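Local coordinates for protein enolase from the environmental genome shotgun sequencing of the Sargasso Sea (PDB 2QGY) that is of unknown function but belongs to the enolase superfamily, binds a magnesium ion and probably abstracts a proton from a carboxylate substrate with the metal's help, at residues I37-T42 / E109-D114; A64-E69 / S102-A107; R72-I77 / K83-K88; S277-L282 / I286-E291. One frame throughout, in Å; residues are numbered along the deposited sequence.

Contact 1. Residues I37-T42 / E109-D114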
# COMPACT_ATOMS: atom_id res chain seq x y z
N ILE A 37 -0.80 17.72 0.68
CA ILE A 37 -1.33 17.43 2.00
C ILE A 37 -0.24 17.88 2.97
O ILE A 37 0.78 17.23 3.09
CB ILE A 37 -1.60 15.93 2.19
CG1 ILE A 37 -2.55 15.43 1.09
CG2 ILE A 37 -2.07 15.64 3.64
CD1 ILE A 37 -2.70 13.86 1.03
N ILE A 38 -0.49 18.98 3.65
CA ILE A 38 0.48 19.57 4.56
C ILE A 38 -0.14 19.58 5.95
O ILE A 38 -1.31 19.90 6.07
CB ILE A 38 0.83 20.97 4.10
CG1 ILE A 38 1.54 20.87 2.74
CG2 ILE A 38 1.73 21.64 5.13
CD1 ILE A 38 1.90 22.18 2.11
N ILE A 39 0.61 19.18 6.97
CA ILE A 39 0.07 19.13 8.33
C ILE A 39 0.89 19.98 9.30
O ILE A 39 2.08 20.22 9.09
CB ILE A 39 -0.05 17.67 8.87
CG1 ILE A 39 1.30 17.13 9.38
CG2 ILE A 39 -0.61 16.74 7.77
CD1 ILE A 39 1.16 15.76 10.07
N LYS A 40 0.24 20.42 10.38
CA LYS A 40 0.96 21.06 11.46
C LYS A 40 0.45 20.42 12.75
O LYS A 40 -0.75 20.36 12.98
CB LYS A 40 0.68 22.57 11.49
CG LYS A 40 1.60 23.26 12.47
CD LYS A 40 1.33 24.77 12.60
CE LYS A 40 0.26 25.08 13.62
NZ LYS A 40 0.10 26.58 13.69
N ILE A 41 1.38 19.94 13.56
CA ILE A 41 1.10 19.32 14.86
C ILE A 41 1.64 20.29 15.90
O ILE A 41 2.74 20.82 15.72
CB ILE A 41 1.82 17.96 14.97
CG1 ILE A 41 1.11 16.90 14.09
CG2 ILE A 41 1.90 17.50 16.43
CD1 ILE A 41 1.70 15.50 14.15
N THR A 42 0.86 20.54 16.95
CA THR A 42 1.31 21.36 18.10
C THR A 42 1.37 20.46 19.33
O THR A 42 0.42 19.72 19.62
CB THR A 42 0.33 22.53 18.39
OG1 THR A 42 0.05 23.23 17.17
CG2 THR A 42 0.96 23.53 19.42
N GLU A 109 5.70 11.64 11.03
CA GLU A 109 7.08 11.51 11.49
C GLU A 109 7.91 12.73 11.15
O GLU A 109 8.74 13.17 11.96
CB GLU A 109 7.77 10.24 10.98
CG GLU A 109 9.00 9.87 11.81
CD GLU A 109 9.86 8.81 11.15
OE1 GLU A 109 9.43 7.64 11.03
OE2 GLU A 109 10.98 9.19 10.77
N ILE A 110 7.69 13.29 9.97
CA ILE A 110 8.43 14.47 9.54
C ILE A 110 8.12 15.63 10.50
O ILE A 110 9.02 16.38 10.89
CB ILE A 110 8.08 14.85 8.08
CG1 ILE A 110 8.74 13.83 7.11
CG2 ILE A 110 8.57 16.29 7.74
CD1 ILE A 110 8.23 13.91 5.67
N ALA A 111 6.86 15.77 10.89
CA ALA A 111 6.50 16.84 11.87
C ALA A 111 7.17 16.65 13.24
O ALA A 111 7.55 17.64 13.90
CB ALA A 111 5.01 16.95 12.04
N LEU A 112 7.29 15.39 13.68
CA LEU A 112 7.96 15.09 14.95
C LEU A 112 9.47 15.41 14.87
O LEU A 112 10.08 15.87 15.85
CB LEU A 112 7.69 13.65 15.38
CG LEU A 112 6.24 13.21 15.66
CD1 LEU A 112 6.17 11.79 16.15
CD2 LEU A 112 5.46 14.15 16.65
N TRP A 113 10.06 15.20 13.70
CA TRP A 113 11.45 15.59 13.47
C TRP A 113 11.63 17.11 13.54
O TRP A 113 12.64 17.58 14.08
CB TRP A 113 11.99 15.09 12.12
CG TRP A 113 12.44 13.66 12.16
CD1 TRP A 113 11.78 12.58 11.66
CD2 TRP A 113 13.66 13.13 12.74
NE1 TRP A 113 12.50 11.42 11.87
CE2 TRP A 113 13.65 11.73 12.53
CE3 TRP A 113 14.75 13.71 13.40
CZ2 TRP A 113 14.68 10.90 12.97
CZ3 TRP A 113 15.78 12.88 13.84
CH2 TRP A 113 15.74 11.49 13.62
N ASP A 114 10.67 17.85 12.98
CA ASP A 114 10.71 19.31 12.99
C ASP A 114 10.68 19.75 14.46
O ASP A 114 11.50 20.59 14.92
CB ASP A 114 9.48 19.84 12.24
CG ASP A 114 9.53 21.36 11.97
OD1 ASP A 114 10.64 21.93 11.91
OD2 ASP A 114 8.46 21.98 11.77
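Ala111 presents its CB to two isoleucines of strand 37-42. Its methyl group lies 4.2 Å from Ile41 CD1 and 4.5 Å from Ile39 CD1. The two isoleucine ends lie side by side, with CD1 of Ile39 and CD1 of Ile41 4.1 Å apart. In Ile41, CG1 stands anti to the carbonyl carbon (chi1 -74°) and the chain then runs on extended. This carries CD1 out from the strand to the helix. Leu112 stands a little farther off, its CD2 4.7 Å from Ile41 CD1. No hydrogen bond joins the segments. The contact is purely apolar, consistent with a small residue where the helix faces the sheet.

On the side of helix 109-114 away from the strand, Trp113 NE1 donates to Glu109 OE2 at 2.9 Å, with the oxygen in the indole plane. The same oxygen also takes the backbone N-H of Ile283, so it ties the helix to the start of helix 282-294. At the sheet side, Asp114 OD2 accepts from Trp50 N of strand 48-53 and also pairs with Lys118.

This is the sheet-to-helix packing of the N-terminal capping domain of the superfamily. Strand 37-43 runs between strands 13-21 and 48-53 in an antiparallel sheet. Helix 99-120 lies against one face of that sheet, and Phe85 of helix 82-93 packs on Leu112 and Glu109.

Contact 2. Residues A64-E69 / S102-A107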
# COMPACT_ATOMS: atom_id res chain seq x y z
N ALA A 64 -5.57 11.99 4.70
CA ALA A 64 -5.78 12.95 5.81
C ALA A 64 -6.54 12.34 7.00
O ALA A 64 -6.23 12.62 8.17
CB ALA A 64 -6.50 14.17 5.29
N ILE A 65 -7.57 11.56 6.69
CA ILE A 65 -8.34 10.88 7.72
C ILE A 65 -7.51 9.87 8.51
O ILE A 65 -7.62 9.79 9.75
CB ILE A 65 -9.63 10.26 7.12
CG1 ILE A 65 -10.59 11.37 6.66
CG2 ILE A 65 -10.29 9.26 8.10
CD1 ILE A 65 -10.95 12.41 7.71
N ILE A 66 -6.64 9.15 7.82
CA ILE A 66 -5.68 8.27 8.46
C ILE A 66 -4.70 9.03 9.35
O ILE A 66 -4.49 8.64 10.50
CB ILE A 66 -4.93 7.39 7.42
CG1 ILE A 66 -5.91 6.41 6.77
CG2 ILE A 66 -3.78 6.62 8.10
CD1 ILE A 66 -5.28 5.73 5.52
N ILE A 67 -4.12 10.12 8.85
CA ILE A 67 -3.30 10.97 9.70
C ILE A 67 -4.08 11.39 10.95
O ILE A 67 -3.54 11.34 12.06
CB ILE A 67 -2.83 12.27 8.96
CG1 ILE A 67 -1.87 11.90 7.82
CG2 ILE A 67 -2.15 13.27 9.94
CD1 ILE A 67 -1.58 13.05 6.84
N LYS A 68 -5.32 11.81 10.76
CA LYS A 68 -6.15 12.23 11.89
C LYS A 68 -6.35 11.09 12.90
O LYS A 68 -6.25 11.30 14.12
CB LYS A 68 -7.52 12.75 11.41
CG LYS A 68 -8.42 13.19 12.59
CD LYS A 68 -9.66 13.98 12.15
CE LYS A 68 -10.93 13.13 12.21
NZ LYS A 68 -12.22 13.91 11.98
N GLU A 69 -6.61 9.88 12.40
CA GLU A 69 -6.83 8.76 13.32
C GLU A 69 -5.57 8.34 14.07
O GLU A 69 -5.61 7.98 15.28
CB GLU A 69 -7.44 7.56 12.62
CG GLU A 69 -8.90 7.74 12.19
CD GLU A 69 -9.84 8.10 13.35
OE1 GLU A 69 -9.71 7.52 14.45
OE2 GLU A 69 -10.73 8.96 13.16
N SER A 102 1.75 4.77 4.31
CA SER A 102 3.14 5.22 4.42
C SER A 102 3.21 6.73 4.21
O SER A 102 4.07 7.39 4.83
CB SER A 102 4.04 4.49 3.37
OG SER A 102 4.14 3.09 3.67
N SER A 103 2.35 7.28 3.35
CA SER A 103 2.27 8.76 3.20
C SER A 103 1.77 9.41 4.50
O SER A 103 2.30 10.45 4.93
CB SER A 103 1.36 9.19 2.07
OG SER A 103 1.94 8.85 0.83
N ALA A 104 0.74 8.81 5.09
CA ALA A 104 0.21 9.31 6.38
C ALA A 104 1.28 9.33 7.48
O ALA A 104 1.45 10.34 8.15
CB ALA A 104 -0.98 8.46 6.84
N THR A 105 2.01 8.22 7.65
CA THR A 105 2.99 8.12 8.74
C THR A 105 4.17 9.00 8.41
O THR A 105 4.76 9.54 9.30
CB THR A 105 3.49 6.69 9.00
OG1 THR A 105 4.19 6.17 7.86
CG2 THR A 105 2.28 5.78 9.30
N SER A 106 4.52 9.13 7.13
CA SER A 106 5.60 10.10 6.75
C SER A 106 5.30 11.50 7.27
O SER A 106 6.19 12.19 7.81
CB SER A 106 5.78 10.20 5.23
OG SER A 106 6.25 8.96 4.77
N ALA A 107 4.08 11.97 7.03
CA ALA A 107 3.74 13.34 7.35
C ALA A 107 3.92 13.54 8.87
O ALA A 107 4.49 14.54 9.29
CB ALA A 107 2.34 13.69 6.91
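Ala104 packs against Ile66 and Ile67 where two helices of the N-terminal capping domain cross. CB of Ala104 meets Ile66 CG2 at 3.6 Å. Ile67 CG1 lies 3.6 Å from Ala104 CA, so the isoleucine rests on the helix backbone itself. Ile67 has CG1 anti to its carbonyl carbon (chi1 -67°). The chain runs on extended, and CD1 ends 4.0 Å from Ala107 CB.

The axes of the two segments come within 8.7 Å and cross at -53°. The small Ala104 and Ala107 are consistent with this approach, and CA atoms of Ile67 and Ala104 are 5.1 Å apart.

Outside this layer, Ile67 also packs on Ile18, Ile37 and Ile39 of the sheet. Ile66 reaches Arg59 of the second subunit, which places helix 60-74 at the dimer interface.

The far side of helix 102-107 is polar and faces the barrel domain. There, Ser106 OG receives the N-H of Gly280 and donates to Ser102 O at 2.7 Å. That carbonyl oxygen is doubly held, because Ser106 N and Ser106 OG approach it from opposite faces of its plane.

Contact 3. Residues R72-I77 / K83-K88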
# COMPACT_ATOMS: atom_id res chain seq x y z
N ARG A 72 -4.92 10.94 16.85
CA ARG A 72 -5.75 10.72 18.04
C ARG A 72 -5.16 9.62 18.89
O ARG A 72 -5.07 9.74 20.13
CB ARG A 72 -7.17 10.35 17.63
CG ARG A 72 -8.02 11.50 17.12
CD ARG A 72 -9.46 11.05 16.92
NE ARG A 72 -10.26 12.06 16.22
CZ ARG A 72 -11.36 11.81 15.52
NH1 ARG A 72 -11.82 10.56 15.39
NH2 ARG A 72 -12.01 12.80 14.93
N GLU A 73 -4.72 8.55 18.24
CA GLU A 73 -4.15 7.42 18.97
C GLU A 73 -2.85 7.77 19.69
O GLU A 73 -2.61 7.34 20.81
CB GLU A 73 -3.96 6.22 18.02
CG GLU A 73 -3.38 4.97 18.67
CD GLU A 73 -4.31 4.33 19.72
OE1 GLU A 73 -5.52 4.68 19.80
OE2 GLU A 73 -3.83 3.43 20.45
N ILE A 74 -2.02 8.58 19.06
CA ILE A 74 -0.72 8.90 19.64
C ILE A 74 -0.71 10.14 20.54
O ILE A 74 0.28 10.35 21.25
CB ILE A 74 0.36 9.05 18.56
CG1 ILE A 74 0.08 10.30 17.72
CG2 ILE A 74 0.41 7.77 17.70
CD1 ILE A 74 1.28 10.88 17.01
N SER A 75 -1.78 10.93 20.52
CA SER A 75 -1.77 12.26 21.18
C SER A 75 -1.74 12.23 22.71
O SER A 75 -1.40 13.24 23.35
CB SER A 75 -2.95 13.12 20.70
OG SER A 75 -4.19 12.53 21.07
N ASN A 76 -2.10 11.08 23.29
CA ASN A 76 -2.18 10.93 24.75
C ASN A 76 -0.96 10.21 25.34
O ASN A 76 -0.90 9.97 26.55
CB ASN A 76 -3.48 10.20 25.14
CG ASN A 76 -3.87 9.09 24.14
OD1 ASN A 76 -3.26 8.94 23.07
ND2 ASN A 76 -4.90 8.31 24.48
N ILE A 77 -0.01 9.84 24.47
CA ILE A 77 1.21 9.18 24.89
C ILE A 77 2.10 10.22 25.56
O ILE A 77 2.64 11.11 24.90
CB ILE A 77 1.96 8.51 23.69
CG1 ILE A 77 1.07 7.44 23.01
CG2 ILE A 77 3.29 7.93 24.14
CD1 ILE A 77 1.75 6.62 21.90
N LYS A 83 11.18 7.86 18.03
CA LYS A 83 11.34 6.41 18.24
C LYS A 83 10.09 5.72 18.76
O LYS A 83 9.70 4.69 18.23
CB LYS A 83 12.53 6.11 19.16
CG LYS A 83 12.79 4.61 19.35
CD LYS A 83 14.22 4.34 19.81
CE LYS A 83 14.36 2.93 20.39
NZ LYS A 83 15.68 2.74 21.06
N SER A 84 9.45 6.26 19.81
CA SER A 84 8.27 5.57 20.32
C SER A 84 7.12 5.67 19.32
O SER A 84 6.29 4.75 19.22
CB SER A 84 7.87 6.03 21.75
OG SER A 84 7.43 7.36 21.76
N PHE A 85 7.06 6.78 18.58
CA PHE A 85 6.10 6.89 17.48
C PHE A 85 6.34 5.76 16.46
O PHE A 85 5.42 5.02 16.11
CB PHE A 85 6.22 8.24 16.76
CG PHE A 85 5.44 8.30 15.47
CD1 PHE A 85 4.04 8.32 15.49
CD2 PHE A 85 6.08 8.30 14.24
CE1 PHE A 85 3.29 8.35 14.30
CE2 PHE A 85 5.33 8.34 13.05
CZ PHE A 85 3.95 8.36 13.09
N TYR A 86 7.58 5.61 16.04
CA TYR A 86 7.95 4.62 15.01
C TYR A 86 7.56 3.22 15.47
O TYR A 86 6.91 2.45 14.74
CB TYR A 86 9.45 4.67 14.75
CG TYR A 86 9.93 3.71 13.68
CD1 TYR A 86 10.04 4.11 12.34
CD2 TYR A 86 10.29 2.38 13.99
CE1 TYR A 86 10.48 3.24 11.35
CE2 TYR A 86 10.75 1.50 12.98
CZ TYR A 86 10.85 1.95 11.68
OH TYR A 86 11.31 1.12 10.67
N ASN A 87 7.92 2.92 16.72
CA ASN A 87 7.56 1.64 17.33
C ASN A 87 6.07 1.39 17.44
O ASN A 87 5.59 0.25 17.21
CB ASN A 87 8.26 1.48 18.71
CG ASN A 87 9.76 1.35 18.58
OD1 ASN A 87 10.27 0.96 17.51
ND2 ASN A 87 10.49 1.62 19.66
N LYS A 88 5.31 2.43 17.77
CA LYS A 88 3.87 2.32 17.87
C LYS A 88 3.25 2.04 16.49
O LYS A 88 2.36 1.22 16.36
CB LYS A 88 3.29 3.60 18.43
CG LYS A 88 1.76 3.70 18.42
CD LYS A 88 1.14 2.84 19.51
CE LYS A 88 -0.35 3.12 19.61
NZ LYS A 88 -0.93 2.62 20.90
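Lys88 NZ donates to Glu73 OE2 at 3.0 Å, forming a salt bridge between the two segments. The carboxylate uses its anti lone pair, on the side away from OE1. The two side chains cross at about a right angle. Each is bent at chi2, 66° in Glu73 and 75° in Lys88, which turns their ends to each other. The aliphatic parts touch as well: Lys88 CE lies 3.7 Å from Glu73 CG. The bridge sits at the partly exposed border of the contact, where Phe58 of the second subunit also packs on Glu73.

Next to the bridge, on the buried part of the contact, the packing is apolar. Ile74 CD1 meets Phe85 CD1 at 4.1 Å, coming to the ring obliquely. Ile74 CG2 lies 4.3 Å from Lys88 CG and so joins the apolar layer to the salt bridge. Phe85 packs further on Ile108 and Leu112 of helix 99-120.

A type I turn runs from Ile74 to Ile77, with Ile77 N bonded to Ile74 O at 3.3 Å. It leads the chain away from helix 60-74. These are two consecutive helices joined by a short loop, with helix 82-93 running across near the C-terminal part of helix 60-74, in the helical layer of the capping domain.

Contact 4. Residues S277-L282 / I286-E291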
# COMPACT_ATOMS: atom_id res chain seq x y z
N SER A 277 8.26 11.89 1.23
CA SER A 277 7.04 11.99 2.01
C SER A 277 6.17 10.75 1.78
O SER A 277 4.99 10.73 2.13
CB SER A 277 6.28 13.23 1.59
OG SER A 277 6.87 14.37 2.23
N GLY A 278 6.76 9.71 1.20
CA GLY A 278 5.99 8.50 0.92
C GLY A 278 6.60 7.22 1.45
O GLY A 278 5.92 6.19 1.48
N MET A 279 7.86 7.25 1.89
CA MET A 279 8.54 6.00 2.25
C MET A 279 7.98 5.41 3.55
O MET A 279 7.99 4.19 3.74
CB MET A 279 10.08 6.22 2.32
CG MET A 279 10.90 5.05 2.95
SD MET A 279 11.21 3.71 1.78
CE MET A 279 12.16 2.57 2.83
N GLY A 280 7.47 6.28 4.42
CA GLY A 280 6.96 5.89 5.75
C GLY A 280 7.45 6.86 6.81
O GLY A 280 6.76 7.10 7.83
N GLY A 281 8.64 7.43 6.58
CA GLY A 281 9.23 8.41 7.50
C GLY A 281 10.71 8.58 7.23
O GLY A 281 11.26 7.93 6.31
N LEU A 282 11.37 9.41 8.04
CA LEU A 282 12.79 9.69 7.85
C LEU A 282 13.71 8.60 8.38
O LEU A 282 14.79 8.36 7.80
CB LEU A 282 13.15 11.05 8.44
CG LEU A 282 12.33 12.18 7.80
CD1 LEU A 282 12.99 13.48 8.21
CD2 LEU A 282 12.30 12.07 6.24
N ILE A 286 16.61 7.03 6.01
CA ILE A 286 18.00 7.00 6.50
C ILE A 286 18.54 5.57 6.66
O ILE A 286 19.68 5.31 6.31
CB ILE A 286 18.13 7.77 7.83
CG1 ILE A 286 17.87 9.28 7.63
CG2 ILE A 286 19.50 7.52 8.46
CD1 ILE A 286 18.87 10.00 6.74
N GLU A 287 17.72 4.66 7.19
CA GLU A 287 18.12 3.26 7.35
C GLU A 287 18.43 2.63 5.99
O GLU A 287 19.46 1.97 5.83
CB GLU A 287 17.02 2.46 8.05
CG GLU A 287 17.40 1.00 8.34
CD GLU A 287 18.77 0.85 9.01
OE1 GLU A 287 19.03 1.55 10.02
OE2 GLU A 287 19.59 0.01 8.53
N ILE A 288 17.55 2.83 5.02
CA ILE A 288 17.80 2.29 3.69
C ILE A 288 18.97 2.99 2.98
O ILE A 288 19.71 2.35 2.23
CB ILE A 288 16.54 2.23 2.82
CG1 ILE A 288 16.71 1.15 1.75
CG2 ILE A 288 16.22 3.59 2.19
CD1 ILE A 288 16.63 -0.31 2.37
N SER A 289 19.19 4.27 3.24
CA SER A 289 20.34 4.98 2.65
C SER A 289 21.64 4.33 3.12
O SER A 289 22.56 4.08 2.35
CB SER A 289 20.31 6.47 3.01
OG SER A 289 19.21 7.12 2.39
N ASN A 290 21.68 3.99 4.40
CA ASN A 290 22.90 3.42 5.00
C ASN A 290 23.17 2.02 4.43
O ASN A 290 24.30 1.70 4.01
CB ASN A 290 22.73 3.38 6.53
CG ASN A 290 22.73 4.77 7.17
OD1 ASN A 290 22.44 4.91 8.38
ND2 ASN A 290 23.06 5.81 6.39
N GLU A 291 22.14 1.18 4.38
CA GLU A 291 22.29 -0.14 3.78
C GLU A 291 22.67 -0.05 2.30
O GLU A 291 23.53 -0.81 1.84
CB GLU A 291 21.02 -0.99 3.98
CG GLU A 291 20.70 -1.20 5.45
CD GLU A 291 19.42 -1.96 5.70
OE1 GLU A 291 18.98 -2.71 4.80
OE2 GLU A 291 18.86 -1.82 6.81
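Met279 reaches Ile288 because its CG stands anti to the backbone N (chi1 169°) and its chain then bends at chi2 (81°). The thioether runs out extended from there, and CE ends 4.2 Å from Ile288 CG2. This contact belongs to a beta-alpha unit of the TIM-barrel-like domain. The loop follows strand 271-272 and leads into helix 282-294, so Met279 folds back from the loop on to the side of the helix that comes next. Phe260 of helix 257-265 packs on both Met279 and Ile288, so the pair is shared with the preceding helix of the barrel.

Two glycines, Gly280 and Gly281, lead from the loop into the helix. Gly280 has a combination of phi and psi at which a CB would press against the preceding carbonyl oxygen, so the site calls for glycine. Gly281 is the N-cap residue. Gly280 O also accepts from Thr105 OG1, a bond that joins this loop to the capping domain. Leu282 opens the helix. Its side chain lies among Ile110 and Trp113 of helix 99-120 and Val317 of helix 309-320, and thus in the seam between the two domains.

The first helical turn is closed by Ile286 N, which donates to Leu282 O at 2.9 Å and nearly straight (170°). The same oxygen is also touched by the Ile286 side chain, whose CG1 lies 3.2 Å away.

Contacts 1, 2 and 3 all lie in the N-terminal capping domain, with centres 10 to 13 Å apart. Along the chain they are nested: contact 3 falls inside the loop closed by contact 2, and contact 2 inside that of contact 1. Helix 99-120 serves contacts 1 and 2, and helix 60-74 serves contacts 2 and 3. Contact 4 comes later, in the barrel domain that carries the magnesium site. Its centre is about 16 Å from those of contacts 1 and 2, yet its loop touches helix 99-120 in both. That helix therefore packs on the sheet and helix 60-74 while also meeting the barrel, joining the two domains.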